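Local coordinates for protein polysaccharide Lyase Family 6 (PDB 6QPS) that probably cleaves mannuronic acid-rich alginate by lytic elimination, as a calcium-binding family 6 polysaccharide lyase of a human gut bacterium, at residues Ala33-Pro45 against Leu59-Gly71. Sequence-based numbering, arbitrary orientation.
Sequences AMKQLLGSGNLQP and LKEINFTGKGVSG
Lys35 reaches from the helix to the corner of the chain at Leu59-Glu61, where its NZ donates to Leu59 O at 2.9 Å, somewhat tilted from the carbonyl plane. The bend at chi3 (54°) carries the ammonium there while CG stays on Ile62 CD1, and a water accepts from NZ and donates to Glu61 O. With an alanine here in place of the lysine, Leu59 O would probably lose this donor, the water at Glu61 O its NZ partner, and Ile62 CD1 part of its aliphatic cover. The other direct bond joins backbones near the C-terminal end of helix 31-40: Thr65 N donates to Leu38 O (3.0 Å, 167° at the hydrogen), and the same oxygen lies at the edge of the Phe64 ring, in its plane, and takes a CA-H...O contact from Phe64 CA. Ordered waters bridge several other polar atoms across the contact. One links Lys35 O to Asn63 N, another Gly39 O to Asn63 ND2, and a third donates to both Gly41 O and Leu43 O while accepting from Lys67 N at 2.9 Å. Thr65 OG1 instead bonds Tyr95 O, and its CG2 rests 3.6 Å from Gly39 O. On the apolar side, Leu38 splits its methyls, CD1 against Ile62 CD1 (3.9 Å) and CD2 against Phe64 CD1 (3.6 Å), while Met34 CE meets Leu59 CD2. The helix lies at the N-terminal end of the parallel beta-helix, consistent with a cap; the axes of helix 33-40 and strand 62-67 run at 40° to each other, strand 90-95 pairs with the latter, and Trp76, Val49 and Phe26 of strands 74-78, 48-51 and 23-26 complete the apolar core.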
ATOM      1  N   ALA A  33     -11.656  12.123  31.924  1.00 21.31           N
ATOM      2  CA  ALA A  33     -10.430  12.842  32.262  1.00 20.29           C
ATOM      3  C   ALA A  33      -9.315  12.527  31.272  1.00 18.06           C
ATOM      4  O   ALA A  33      -8.486  13.390  30.976  1.00 18.67           O
ATOM      5  CB  ALA A  33      -9.989  12.482  33.684  1.00 22.19           C
ATOM      6  N   MET A  34      -9.275  11.294  30.766  0.71 17.63           N
ATOM      7  CA  MET A  34      -8.270  10.924  29.776  0.71 16.98           C
ATOM      8  C   MET A  34      -8.438  11.745  28.507  0.71 16.31           C
ATOM      9  O   MET A  34      -7.469  12.326  27.996  0.71 17.07           O
ATOM     10  CB  MET A  34      -8.385   9.426  29.468  0.71 17.85           C
ATOM     11  CG  MET A  34      -7.351   8.890  28.471  0.71 18.91           C
ATOM     12  SD  MET A  34      -7.738   7.217  27.880  0.71 16.54           S
ATOM     13  CE  MET A  34      -9.038   7.567  26.690  0.71 20.38           C
ATOM     14  N   LYS A  35      -9.665  11.788  27.977  1.00 18.44           N
ATOM     15  CA  LYS A  35      -9.927  12.576  26.774  1.00 17.11           C
ATOM     16  C   LYS A  35      -9.602  14.050  26.988  1.00 15.95           C
ATOM     17  O   LYS A  35      -9.044  14.703  26.098  1.00 16.60           O
ATOM     18  CB  LYS A  35     -11.393  12.418  26.368  1.00 17.40           C
ATOM     19  CG  LYS A  35     -11.771  11.024  25.898  1.00 18.05           C
ATOM     20  CD  LYS A  35     -13.277  10.820  25.793  1.00 20.37           C
ATOM     21  CE  LYS A  35     -13.965  11.869  24.935  1.00 22.70           C
ATOM     22  NZ  LYS A  35     -15.428  11.596  24.800  1.00 26.98           N
ATOM     23  N   GLN A  36      -9.919  14.594  28.159  1.00 17.81           N
ATOM     24  CA  GLN A  36      -9.672  16.016  28.374  1.00 20.31           C
ATOM     25  C   GLN A  36      -8.185  16.328  28.326  1.00 18.50           C
ATOM     26  O   GLN A  36      -7.772  17.318  27.713  1.00 18.42           O
ATOM     27  CB  GLN A  36     -10.247  16.449  29.712  1.00 28.17           C
ATOM     28  CG  GLN A  36     -11.721  16.636  29.690  1.00 46.10           C
ATOM     29  CD  GLN A  36     -12.354  16.186  30.992  1.00 59.82           C
ATOM     30  OE1 GLN A  36     -11.683  16.089  32.010  1.00 65.83           O
ATOM     31  NE2 GLN A  36     -13.640  15.902  30.963  1.00 59.59           N
ATOM     32  N   LEU A  37      -7.360  15.489  28.957  1.00 16.83           N
ATOM     33  CA  LEU A  37      -5.928  15.750  28.993  1.00 16.22           C
ATOM     34  C   LEU A  37      -5.316  15.593  27.608  1.00 16.52           C
ATOM     35  O   LEU A  37      -4.518  16.436  27.169  1.00 15.59           O
ATOM     36  CB  LEU A  37      -5.244  14.819  29.991  1.00 15.49           C
ATOM     37  CG  LEU A  37      -3.727  14.940  30.072  1.00 15.82           C
ATOM     38  CD1 LEU A  37      -3.289  16.340  30.454  1.00 17.82           C
ATOM     39  CD2 LEU A  37      -3.204  13.922  31.115  1.00 17.19           C
ATOM     40  N   LEU A  38      -5.687  14.526  26.897  1.00 15.35           N
ATOM     41  CA  LEU A  38      -5.147  14.300  25.562  1.00 13.50           C
ATOM     42  C   LEU A  38      -5.496  15.447  24.620  1.00 12.39           C
ATOM     43  O   LEU A  38      -4.694  15.825  23.747  1.00 13.47           O
ATOM     44  CB  LEU A  38      -5.672  12.979  25.006  1.00 14.32           C
ATOM     45  CG  LEU A  38      -4.994  11.693  25.503  1.00 13.44           C
ATOM     46  CD1 LEU A  38      -5.863  10.491  25.090  1.00 16.06           C
ATOM     47  CD2 LEU A  38      -3.614  11.552  24.947  1.00 14.00           C
ATOM     48  N   GLY A  39      -6.689  16.002  24.770  1.00 14.87           N
ATOM     49  CA  GLY A  39      -7.180  17.027  23.873  1.00 15.33           C
ATOM     50  C   GLY A  39      -6.927  18.447  24.306  1.00 16.79           C
ATOM     51  O   GLY A  39      -7.325  19.381  23.597  1.00 17.12           O
ATOM     52  N   SER A  40      -6.279  18.644  25.460  1.00 17.80           N
ATOM     53  CA  SER A  40      -6.121  19.969  26.042  1.00 16.82           C
ATOM     54  C   SER A  40      -4.972  20.767  25.435  1.00 17.53           C
ATOM     55  O   SER A  40      -4.997  22.008  25.490  1.00 18.60           O
ATOM     56  CB  SER A  40      -5.850  19.832  27.541  1.00 21.79           C
ATOM     57  OG  SER A  40      -4.573  19.227  27.760  1.00 18.34           O
ATOM     58  N   GLY A  41      -3.974  20.098  24.868  1.00 16.01           N
ATOM     59  CA  GLY A  41      -2.763  20.794  24.473  1.00 18.01           C
ATOM     60  C   GLY A  41      -1.833  21.115  25.617  1.00 20.18           C
ATOM     61  O   GLY A  41      -0.815  21.789  25.397  1.00 24.28           O
ATOM     62  N   ASN A  42      -2.147  20.659  26.834  1.00 18.00           N
ATOM     63  CA  ASN A  42      -1.338  20.957  28.010  1.00 21.53           C
ATOM     64  C   ASN A  42      -0.219  19.944  28.250  1.00 20.00           C
ATOM     65  O   ASN A  42       0.636  20.182  29.110  1.00 21.50           O
ATOM     66  CB  ASN A  42      -2.204  21.033  29.284  1.00 23.31           C
ATOM     67  CG  ASN A  42      -3.197  22.186  29.262  1.00 26.18           C
ATOM     68  OD1 ASN A  42      -2.969  23.213  28.622  1.00 30.75           O
ATOM     69  ND2 ASN A  42      -4.307  22.016  29.975  1.00 28.64           N
ATOM     70  N   LEU A  43      -0.234  18.802  27.570  1.00 18.62           N
ATOM     71  CA  LEU A  43       0.872  17.862  27.696  1.00 16.83           C
ATOM     72  C   LEU A  43       2.169  18.502  27.196  1.00 17.11           C
ATOM     73  O   LEU A  43       2.176  19.307  26.256  1.00 18.26           O
ATOM     74  CB  LEU A  43       0.581  16.589  26.907  1.00 15.88           C
ATOM     75  CG  LEU A  43      -0.522  15.685  27.471  1.00 16.59           C
ATOM     76  CD1 LEU A  43      -1.011  14.660  26.495  1.00 16.31           C
ATOM     77  CD2 LEU A  43       0.008  15.008  28.754  1.00 17.72           C
ATOM     78  N   GLN A  44       3.267  18.156  27.854  1.00 18.65           N
ATOM     79  CA  GLN A  44       4.580  18.698  27.535  1.00 19.35           C
ATOM     80  C   GLN A  44       5.510  17.617  26.992  1.00 19.19           C
ATOM     81  O   GLN A  44       5.266  16.419  27.188  1.00 17.19           O
ATOM     82  CB  GLN A  44       5.205  19.313  28.791  1.00 24.12           C
ATOM     83  CG  GLN A  44       4.377  20.437  29.398  1.00 28.85           C
ATOM     84  CD  GLN A  44       4.150  21.582  28.429  1.00 33.56           C
ATOM     85  OE1 GLN A  44       5.084  22.079  27.803  1.00 38.71           O
ATOM     86  NE2 GLN A  44       2.900  21.999  28.290  1.00 33.65           N
ATOM     87  N   PRO A  45       6.589  18.010  26.306  1.00 17.59           N
ATOM     88  CA  PRO A  45       7.512  17.021  25.723  1.00 15.60           C
ATOM     89  C   PRO A  45       7.970  15.997  26.747  1.00 18.00           C
ATOM     90  O   PRO A  45       8.371  16.336  27.860  1.00 20.69           O
ATOM     91  CB  PRO A  45       8.680  17.877  25.216  1.00 17.95           C
ATOM     92  CG  PRO A  45       8.043  19.215  24.887  1.00 20.36           C
ATOM     93  CD  PRO A  45       6.987  19.397  25.982  1.00 19.31           C
ATOM     94  N   LEU A  59     -15.045   5.949  23.184  1.00 17.34           N
ATOM     95  CA  LEU A  59     -14.354   7.219  23.369  1.00 17.03           C
ATOM     96  C   LEU A  59     -15.018   8.324  22.560  1.00 19.30           C
ATOM     97  O   LEU A  59     -14.915   9.502  22.916  1.00 19.26           O
ATOM     98  CB  LEU A  59     -12.890   7.102  22.953  1.00 15.81           C
ATOM     99  CG  LEU A  59     -12.016   6.106  23.710  1.00 19.29           C
ATOM    100  CD1 LEU A  59     -10.571   6.129  23.156  1.00 17.14           C
ATOM    101  CD2 LEU A  59     -12.012   6.395  25.191  1.00 26.40           C
ATOM    102  N   LYS A  60     -15.678   7.976  21.464  1.00 17.19           N
ATOM    103  CA  LYS A  60     -16.398   8.950  20.633  1.00 17.02           C
ATOM    104  C   LYS A  60     -15.408  10.011  20.139  1.00 16.22           C
ATOM    105  O   LYS A  60     -14.305   9.659  19.698  1.00 17.18           O
ATOM    106  CB  LYS A  60     -17.622   9.476  21.374  1.00 20.26           C
ATOM    107  CG  LYS A  60     -18.683   8.403  21.654  1.00 24.14           C
ATOM    108  CD  LYS A  60     -19.802   8.922  22.551  1.00 36.41           C
ATOM    109  CE  LYS A  60     -19.302   9.152  23.975  1.00 49.35           C
ATOM    110  NZ  LYS A  60     -19.511  10.559  24.441  1.00 53.96           N
ATOM    111  N   GLU A  61     -15.773  11.293  20.167  1.00 15.00           N
ATOM    112  CA  GLU A  61     -14.904  12.334  19.637  1.00 15.21           C
ATOM    113  C   GLU A  61     -13.768  12.559  20.626  1.00 18.10           C
ATOM    114  O   GLU A  61     -14.007  12.961  21.776  1.00 19.08           O
ATOM    115  CB  GLU A  61     -15.693  13.620  19.404  1.00 19.32           C
ATOM    116  CG  GLU A  61     -16.714  13.522  18.271  1.00 32.03           C
ATOM    117  CD  GLU A  61     -17.205  14.878  17.808  1.00 49.92           C
ATOM    118  OE1 GLU A  61     -17.882  14.937  16.761  1.00 56.59           O
ATOM    119  OE2 GLU A  61     -16.921  15.884  18.494  1.00 54.58           O
ATOM    120  N   ILE A  62     -12.541  12.294  20.185  1.00 16.46           N
ATOM    121  CA  ILE A  62     -11.356  12.437  21.027  1.00 14.20           C
ATOM    122  C   ILE A  62     -10.240  13.067  20.203  1.00 14.96           C
ATOM    123  O   ILE A  62     -10.017  12.696  19.044  1.00 13.38           O
ATOM    124  CB  ILE A  62     -10.936  11.091  21.654  1.00 13.96           C
ATOM    125  CG1 ILE A  62      -9.629  11.219  22.440  1.00 16.87           C
ATOM    126  CG2 ILE A  62     -10.811  10.006  20.577  1.00 15.61           C
ATOM    127  CD1 ILE A  62      -9.263   9.957  23.239  1.00 17.15           C
ATOM    128  N   ASN A  63      -9.572  14.052  20.791  1.00 13.57           N
ATOM    129  CA  ASN A  63      -8.457  14.748  20.168  1.00 11.13           C
ATOM    130  C   ASN A  63      -7.182  14.445  20.938  1.00 12.27           C
ATOM    131  O   ASN A  63      -7.192  14.388  22.169  1.00 13.05           O
ATOM    132  CB  ASN A  63      -8.703  16.265  20.173  1.00 12.68           C
ATOM    133  CG  ASN A  63      -9.945  16.664  19.402  1.00 17.18           C
ATOM    134  OD1 ASN A  63     -10.184  16.175  18.294  1.00 16.21           O
ATOM    135  ND2 ASN A  63     -10.737  17.572  19.976  1.00 21.17           N
ATOM    136  N   PHE A  64      -6.081  14.290  20.207  1.00 11.78           N
ATOM    137  CA  PHE A  64      -4.739  14.152  20.775  1.00 10.74           C
ATOM    138  C   PHE A  64      -3.926  15.281  20.172  1.00 10.33           C
ATOM    139  O   PHE A  64      -3.626  15.260  18.972  1.00 11.83           O
ATOM    140  CB  PHE A  64      -4.151  12.789  20.418  1.00 11.70           C
ATOM    141  CG  PHE A  64      -2.780  12.506  21.009  1.00  9.67           C
ATOM    142  CD1 PHE A  64      -2.259  13.247  22.067  1.00 11.82           C
ATOM    143  CD2 PHE A  64      -2.016  11.473  20.486  1.00 12.26           C
ATOM    144  CE1 PHE A  64      -0.990  12.957  22.585  1.00 13.74           C
ATOM    145  CE2 PHE A  64      -0.761  11.173  21.002  1.00 11.49           C
ATOM    146  CZ  PHE A  64      -0.259  11.905  22.066  1.00 12.71           C
ATOM    147  N   THR A  65      -3.606  16.281  20.984  1.00 11.37           N
ATOM    148  CA  THR A  65      -2.870  17.436  20.496  1.00 10.51           C
ATOM    149  C   THR A  65      -1.833  17.881  21.509  1.00 12.98           C
ATOM    150  O   THR A  65      -1.941  17.625  22.706  1.00 16.09           O
ATOM    151  CB  THR A  65      -3.812  18.600  20.118  1.00 13.24           C
ATOM    152  OG1 THR A  65      -3.081  19.624  19.435  1.00 12.62           O
ATOM    153  CG2 THR A  65      -4.497  19.199  21.333  1.00 15.49           C
ATOM    154  N   GLY A  66      -0.819  18.558  21.005  1.00 13.22           N
ATOM    155  CA  GLY A  66       0.271  19.027  21.830  1.00 14.07           C
ATOM    156  C   GLY A  66       1.481  19.292  20.963  1.00 13.73           C
ATOM    157  O   GLY A  66       1.457  19.093  19.746  1.00 12.75           O
ATOM    158  N   LYS A  67       2.552  19.741  21.616  1.00 15.17           N
ATOM    159  CA  LYS A  67       3.818  19.976  20.916  1.00 17.30           C
ATOM    160  C   LYS A  67       4.971  19.293  21.641  1.00 17.02           C
ATOM    161  O   LYS A  67       5.570  19.847  22.565  1.00 17.55           O
ATOM    162  CB  LYS A  67       4.073  21.446  20.700  1.00 23.73           C
ATOM    163  CG  LYS A  67       2.960  22.158  19.962  1.00 34.49           C
ATOM    164  CD  LYS A  67       3.184  23.669  19.929  1.00 44.93           C
ATOM    165  CE  LYS A  67       3.521  24.215  21.314  1.00 51.80           C
ATOM    166  NZ  LYS A  67       2.289  24.509  22.105  1.00 55.42           N
ATOM    167  N   GLY A  68       5.257  18.064  21.240  1.00 14.21           N
ATOM    168  CA  GLY A  68       6.515  17.439  21.585  1.00 14.00           C
ATOM    169  C   GLY A  68       7.661  18.086  20.827  1.00 15.95           C
ATOM    170  O   GLY A  68       7.482  19.009  20.031  1.00 17.16           O
ATOM    171  N   VAL A  69       8.875  17.579  21.080  1.00 15.15           N
ATOM    172  CA  VAL A  69      10.058  17.980  20.323  1.00 15.90           C
ATOM    173  C   VAL A  69      10.866  16.739  19.956  1.00 17.32           C
ATOM    174  O   VAL A  69      10.665  15.653  20.506  1.00 16.13           O
ATOM    175  CB  VAL A  69      10.946  19.009  21.070  1.00 18.93           C
ATOM    176  CG1 VAL A  69      10.139  20.248  21.431  1.00 20.02           C
ATOM    177  CG2 VAL A  69      11.578  18.393  22.307  1.00 23.20           C
ATOM    178  N   SER A  70      11.794  16.917  19.012  1.00 17.52           N
ATOM    179  CA  SER A  70      12.606  15.804  18.536  1.00 18.90           C
ATOM    180  C   SER A  70      13.349  15.168  19.703  1.00 19.83           C
ATOM    181  O   SER A  70      13.992  15.863  20.499  1.00 21.74           O
ATOM    182  CB  SER A  70      13.609  16.292  17.488  1.00 24.03           C
ATOM    183  OG  SER A  70      14.520  15.258  17.153  1.00 26.22           O
ATOM    184  N   GLY A  71      13.252  13.846  19.807  1.00 20.54           N
ATOM    185  CA  GLY A  71      13.830  13.111  20.906  1.00 23.33           C
ATOM    186  C   GLY A  71      12.988  13.088  22.159  1.00 22.68           C
ATOM    187  O   GLY A  71      13.326  12.358  23.099  1.00 23.75           O
TER
HETATM  188  O   HOH W   1     -10.331  14.944  23.414  1.00 18.11           O
HETATM  189  O   HOH W   2     -16.851  13.054  22.847  1.00 34.30           O
HETATM  190  O   HOH W   3      -2.490  17.657  25.394  1.00 15.12           O
HETATM  191  O   HOH W   4      -9.842  19.107  22.476  1.00 22.70           O
HETATM  192  O   HOH W   5       2.124  20.916  24.213  1.00 19.65           O
HETATM  193  O   HOH W   6       0.292  22.705  22.978  1.00 27.86           O